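Glycoside Hydrolase Family 43_12 (Metagenome, PDB 7JVH) is a family 43 (subfamily 12) glycoside hydrolase from the capybara gut metagenome that probably cleaves pentose-containing plant polysaccharides or their oligosaccharides. Local coordinates at residues Y73-S78 / R334-L339; G375-G380 / R437-K442. One frame throughout, in Å; residues are numbered along the deposited sequence.

Contact 1 of 2, residues Y73-S78 / R334-L339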
# COMPACT_ATOMS: atom_id res chain seq x y z
N TYR A 73 -14.28 -11.79 6.72
CA TYR A 73 -13.06 -11.09 7.09
C TYR A 73 -12.91 -9.87 6.19
O TYR A 73 -13.25 -9.91 5.02
CB TYR A 73 -11.82 -11.98 6.95
CG TYR A 73 -11.79 -13.20 7.84
CD1 TYR A 73 -11.42 -13.09 9.18
CD2 TYR A 73 -12.14 -14.47 7.35
CE1 TYR A 73 -11.40 -14.21 10.00
CE2 TYR A 73 -12.12 -15.58 8.18
CZ TYR A 73 -11.75 -15.44 9.50
OH TYR A 73 -11.75 -16.54 10.32
N TYR A 74 -12.38 -8.78 6.77
CA TYR A 74 -12.07 -7.56 6.03
C TYR A 74 -10.66 -7.11 6.37
O TYR A 74 -10.25 -7.15 7.53
CB TYR A 74 -13.09 -6.46 6.31
CG TYR A 74 -14.51 -6.84 5.93
CD1 TYR A 74 -15.32 -7.51 6.83
CD2 TYR A 74 -15.03 -6.53 4.68
CE1 TYR A 74 -16.63 -7.87 6.49
CE2 TYR A 74 -16.32 -6.87 4.34
CZ TYR A 74 -17.11 -7.55 5.25
OH TYR A 74 -18.39 -7.90 4.91
N LEU A 75 -9.90 -6.72 5.34
CA LEU A 75 -8.49 -6.40 5.48
C LEU A 75 -8.21 -5.11 4.72
O LEU A 75 -8.67 -4.95 3.59
CB LEU A 75 -7.64 -7.55 4.93
CG LEU A 75 -6.15 -7.31 4.66
CD1 LEU A 75 -5.31 -7.42 5.92
CD2 LEU A 75 -5.69 -8.29 3.57
N VAL A 76 -7.46 -4.20 5.36
CA VAL A 76 -7.16 -2.89 4.79
C VAL A 76 -5.69 -2.51 4.99
O VAL A 76 -5.00 -3.09 5.82
CB VAL A 76 -8.09 -1.81 5.37
CG1 VAL A 76 -9.54 -2.12 5.06
CG2 VAL A 76 -7.89 -1.64 6.87
N ASN A 77 -5.25 -1.52 4.19
CA ASN A 77 -3.86 -1.10 4.08
C ASN A 77 -3.72 0.44 3.97
O ASN A 77 -4.66 1.13 3.55
CB ASN A 77 -3.23 -1.74 2.85
CG ASN A 77 -3.32 -3.26 2.86
OD1 ASN A 77 -4.21 -3.87 2.24
ND2 ASN A 77 -2.39 -3.88 3.57
N SER A 78 -2.55 0.95 4.35
CA SER A 78 -2.18 2.34 4.14
C SER A 78 -1.93 2.56 2.65
O SER A 78 -1.66 1.62 1.92
CB SER A 78 -0.95 2.71 4.96
OG SER A 78 0.10 1.78 4.81
N ARG A 334 6.19 -2.10 0.85
CA ARG A 334 5.94 -3.01 1.94
C ARG A 334 4.64 -3.77 1.68
O ARG A 334 3.61 -3.17 1.35
CB ARG A 334 5.87 -2.25 3.27
CG ARG A 334 7.16 -1.58 3.69
CD ARG A 334 6.92 -0.59 4.82
NE ARG A 334 6.09 0.53 4.35
CZ ARG A 334 5.42 1.38 5.11
NH1 ARG A 334 5.46 1.31 6.44
NH2 ARG A 334 4.72 2.33 4.52
N GLU A 335 4.70 -5.10 1.83
CA GLU A 335 3.62 -5.99 1.42
C GLU A 335 2.96 -6.64 2.63
O GLU A 335 3.54 -6.63 3.73
CB GLU A 335 4.20 -7.06 0.50
CG GLU A 335 5.09 -6.48 -0.59
CD GLU A 335 5.68 -7.52 -1.51
OE1 GLU A 335 6.70 -8.09 -1.16
OE2 GLU A 335 5.13 -7.73 -2.60
N THR A 336 1.72 -7.07 2.44
CA THR A 336 0.94 -7.72 3.51
C THR A 336 1.25 -9.21 3.55
O THR A 336 0.80 -9.91 2.67
CB THR A 336 -0.56 -7.64 3.24
OG1 THR A 336 -0.90 -6.27 3.34
CG2 THR A 336 -1.36 -8.42 4.25
N PHE A 337 1.97 -9.65 4.57
CA PHE A 337 2.31 -11.07 4.74
C PHE A 337 1.36 -11.68 5.75
O PHE A 337 0.74 -10.97 6.50
CB PHE A 337 3.67 -11.20 5.41
CG PHE A 337 4.82 -10.88 4.50
CD1 PHE A 337 5.01 -9.60 4.02
CD2 PHE A 337 5.70 -11.87 4.12
CE1 PHE A 337 6.07 -9.32 3.19
CE2 PHE A 337 6.77 -11.58 3.29
CZ PHE A 337 6.95 -10.31 2.83
N MSE A 338 1.28 -13.01 5.79
CA MSE A 338 0.42 -13.66 6.80
C MSE A 338 1.17 -14.83 7.42
O MSE A 338 2.12 -15.29 6.81
CB MSE A 338 -0.93 -14.08 6.24
CG MSE A 338 -1.99 -14.10 7.30
SE MSE A 338 -3.61 -14.91 6.71
CE MSE A 338 -5.13 -13.77 6.56
N LEU A 339 0.75 -15.25 8.61
CA LEU A 339 1.35 -16.37 9.36
C LEU A 339 0.28 -16.92 10.31
O LEU A 339 -0.59 -16.17 10.70
CB LEU A 339 2.52 -15.84 10.18
CG LEU A 339 3.89 -15.84 9.51
CD1 LEU A 339 4.96 -15.49 10.51
CD2 LEU A 339 4.18 -17.18 8.88
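Thr336 reaches across to Asn77 and Leu75, and its short side chain carries the contact. The bond from CA to CB points toward residues 73-78, and CB lies 4.2 Å from ND2 of Asn77. From CB the two branches part. OG1 stands beside the backbone N (chi1 -67°), and 2.8 Å separates it from Asn77 ND2; OG1 is hydrogen-bonded to the carbonyl oxygen of Tyr61. CG2 takes the place anti to the backbone N, where its nearest neighbour in the other segment is CD2 of Leu75, at 4.4 Å. Asn77 ND2 is hydrogen-bonded to Pro62 O. The backbones stay apart, with CA of Asn77 and CA of Thr336 8.2 Å from each other. Leu75 is on strand 72-76, in the first four-stranded sheet of the family 43 domain, and Asn77 directly follows that strand. Thr336 is on strand 335-342, in the last such sheet. The contact therefore joins the first and last blades of the five-bladed propeller known for this family. The chemistry is mixed: a loose methyl contact lies beside two buried polar groups. Both groups are satisfied by consecutive backbone carbonyls, which ties the two blades to the chain at Tyr61 and Pro62.

Contact 2 of 2, residues G375-G380 / R437-K442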
# COMPACT_ATOMS: atom_id res chain seq x y z
N GLY A 375 -12.99 -14.01 -9.45
CA GLY A 375 -12.78 -12.59 -9.14
C GLY A 375 -11.83 -12.40 -7.99
O GLY A 375 -11.82 -11.32 -7.42
N PHE A 376 -11.05 -13.43 -7.68
CA PHE A 376 -10.11 -13.38 -6.54
C PHE A 376 -8.83 -12.66 -6.92
O PHE A 376 -8.41 -12.73 -8.06
CB PHE A 376 -9.78 -14.79 -6.07
CG PHE A 376 -10.89 -15.40 -5.27
CD1 PHE A 376 -11.22 -14.90 -4.03
CD2 PHE A 376 -11.65 -16.43 -5.79
CE1 PHE A 376 -12.26 -15.45 -3.31
CE2 PHE A 376 -12.69 -16.97 -5.07
CZ PHE A 376 -13.00 -16.48 -3.83
N PHE A 377 -8.26 -11.99 -5.93
CA PHE A 377 -7.03 -11.24 -6.07
C PHE A 377 -5.90 -12.21 -6.42
O PHE A 377 -5.84 -13.30 -5.86
CB PHE A 377 -6.75 -10.52 -4.75
CG PHE A 377 -5.80 -9.37 -4.86
CD1 PHE A 377 -6.16 -8.22 -5.55
CD2 PHE A 377 -4.56 -9.40 -4.24
CE1 PHE A 377 -5.29 -7.14 -5.63
CE2 PHE A 377 -3.68 -8.34 -4.34
CZ PHE A 377 -4.05 -7.19 -5.02
N PRO A 378 -4.99 -11.86 -7.35
CA PRO A 378 -3.93 -12.77 -7.78
C PRO A 378 -2.83 -12.93 -6.76
O PRO A 378 -2.81 -12.23 -5.77
CB PRO A 378 -3.38 -12.10 -9.03
CG PRO A 378 -3.61 -10.64 -8.79
CD PRO A 378 -4.91 -10.55 -8.04
N ASN A 379 -1.94 -13.90 -6.98
CA ASN A 379 -0.67 -14.05 -6.27
C ASN A 379 0.28 -14.88 -7.13
O ASN A 379 -0.05 -15.22 -8.28
CB ASN A 379 -0.86 -14.67 -4.88
CG ASN A 379 0.11 -14.10 -3.86
OD1 ASN A 379 1.32 -14.32 -3.96
ND2 ASN A 379 -0.41 -13.34 -2.91
N GLY A 380 1.48 -15.16 -6.62
CA GLY A 380 2.51 -15.81 -7.41
C GLY A 380 2.85 -14.99 -8.66
O GLY A 380 2.83 -13.76 -8.62
N ARG A 437 0.23 -0.96 -9.06
CA ARG A 437 1.36 -1.20 -8.18
C ARG A 437 2.32 -2.19 -8.81
O ARG A 437 1.89 -3.15 -9.46
CB ARG A 437 0.87 -1.74 -6.84
CG ARG A 437 0.08 -0.74 -6.00
CD ARG A 437 -0.66 -1.48 -4.92
NE ARG A 437 -1.42 -0.66 -3.98
CZ ARG A 437 -2.59 -0.09 -4.25
NH1 ARG A 437 -3.16 -0.17 -5.45
NH2 ARG A 437 -3.22 0.59 -3.31
N GLN A 438 3.62 -1.95 -8.62
CA GLN A 438 4.65 -2.91 -8.97
C GLN A 438 4.58 -4.02 -7.91
O GLN A 438 4.97 -3.81 -6.74
CB GLN A 438 6.03 -2.28 -9.01
CG GLN A 438 7.15 -3.26 -9.31
CD GLN A 438 8.45 -2.60 -9.76
OE1 GLN A 438 8.51 -1.40 -9.98
NE2 GLN A 438 9.49 -3.41 -9.93
N GLN A 439 4.07 -5.19 -8.32
CA GLN A 439 3.84 -6.31 -7.41
C GLN A 439 4.99 -7.30 -7.37
O GLN A 439 4.98 -8.22 -6.56
CB GLN A 439 2.53 -7.01 -7.76
CG GLN A 439 1.32 -6.16 -7.41
CD GLN A 439 0.02 -6.89 -7.66
OE1 GLN A 439 -0.37 -7.11 -8.80
NE2 GLN A 439 -0.67 -7.25 -6.60
N HIS A 440 6.00 -7.09 -8.22
CA HIS A 440 7.12 -8.01 -8.40
C HIS A 440 8.40 -7.23 -8.63
O HIS A 440 8.38 -6.09 -9.15
CB HIS A 440 6.89 -8.90 -9.63
CG HIS A 440 5.62 -9.68 -9.58
ND1 HIS A 440 4.40 -9.12 -9.90
CD2 HIS A 440 5.38 -10.97 -9.25
CE1 HIS A 440 3.46 -10.04 -9.75
NE2 HIS A 440 4.03 -11.17 -9.37
N ILE A 441 9.53 -7.88 -8.29
CA ILE A 441 10.85 -7.33 -8.57
C ILE A 441 11.11 -7.42 -10.07
O ILE A 441 11.63 -6.49 -10.69
CB ILE A 441 11.96 -8.08 -7.80
CG1 ILE A 441 11.65 -8.10 -6.31
CG2 ILE A 441 13.30 -7.39 -8.02
CD1 ILE A 441 12.60 -8.98 -5.52
N LYS A 442 10.76 -8.58 -10.65
CA LYS A 442 10.88 -8.82 -12.08
C LYS A 442 9.51 -8.80 -12.73
O LYS A 442 8.66 -9.61 -12.41
CB LYS A 442 11.53 -10.17 -12.34
CG LYS A 442 13.03 -10.20 -12.16
CD LYS A 442 13.56 -11.60 -12.40
CE LYS A 442 15.07 -11.62 -12.28
NZ LYS A 442 15.60 -13.01 -12.49
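Gln439, Gly380 and His440 bury the most surface here, with the ring of Phe377 close behind. The Gln439 chain has CG anti to its carbonyl carbon (chi1 -71°) and runs out extended, which brings its amide obliquely to CZ and CE2 of the Phe377 ring. NE2 of Gln439 lies 3.7 Å from CZ of Phe377, and the amide and ring planes are 59° apart. This is packing; the polar partner of NE2 is the carbonyl oxygen of Gln58. His440 supplies the direct bond. Its NE2 donates to O of Gly380 over 3.0 Å, nearly straight at 171°, with the oxygen in the ring plane. ND1 is hydrogen-bonded to the Tyr35 hydroxyl, so both ring nitrogens are engaged and the rotation of the imidazole is fixed. A leucine in place of His440 would probably deprive Gly380 O of this donor and the Tyr35 hydroxyl of its ring partner. Gly380 O also accepts from Gln58 NE2. Segment 375-380 lies against the first propeller sheet through Phe377 and Phe89, while 437-442 belongs to the C-terminal concanavalin A-like domain. At this seam, a buried carbonyl gripped by two donors joins the two loops, with Gln58 hydrogen-bonded to both.

Contact 1 lies within the propeller, while contact 2 lies where the propeller meets the C-terminal beta-sandwich. Their centres are about 14 Å apart. They touch by packing, with OE2 of Glu335 4.0 Å from O of Gln439. Arg323 also connects them: it forms a salt bridge with Glu335 and a hydrogen bond to Gln439 O. The chain from Gln58 to Pro62 runs past both, bonding Gln58 to contact 2, Gly59 to Glu335, and Tyr61 and Pro62 to contact 1. Within segment 334-339, Arg334 is hydrogen-bonded through NH2 to Phe556 O of the C-terminal domain and through NH1 to a glycerol. That molecule probably comes from the crystallisation liquor and does not by itself mark a substrate site.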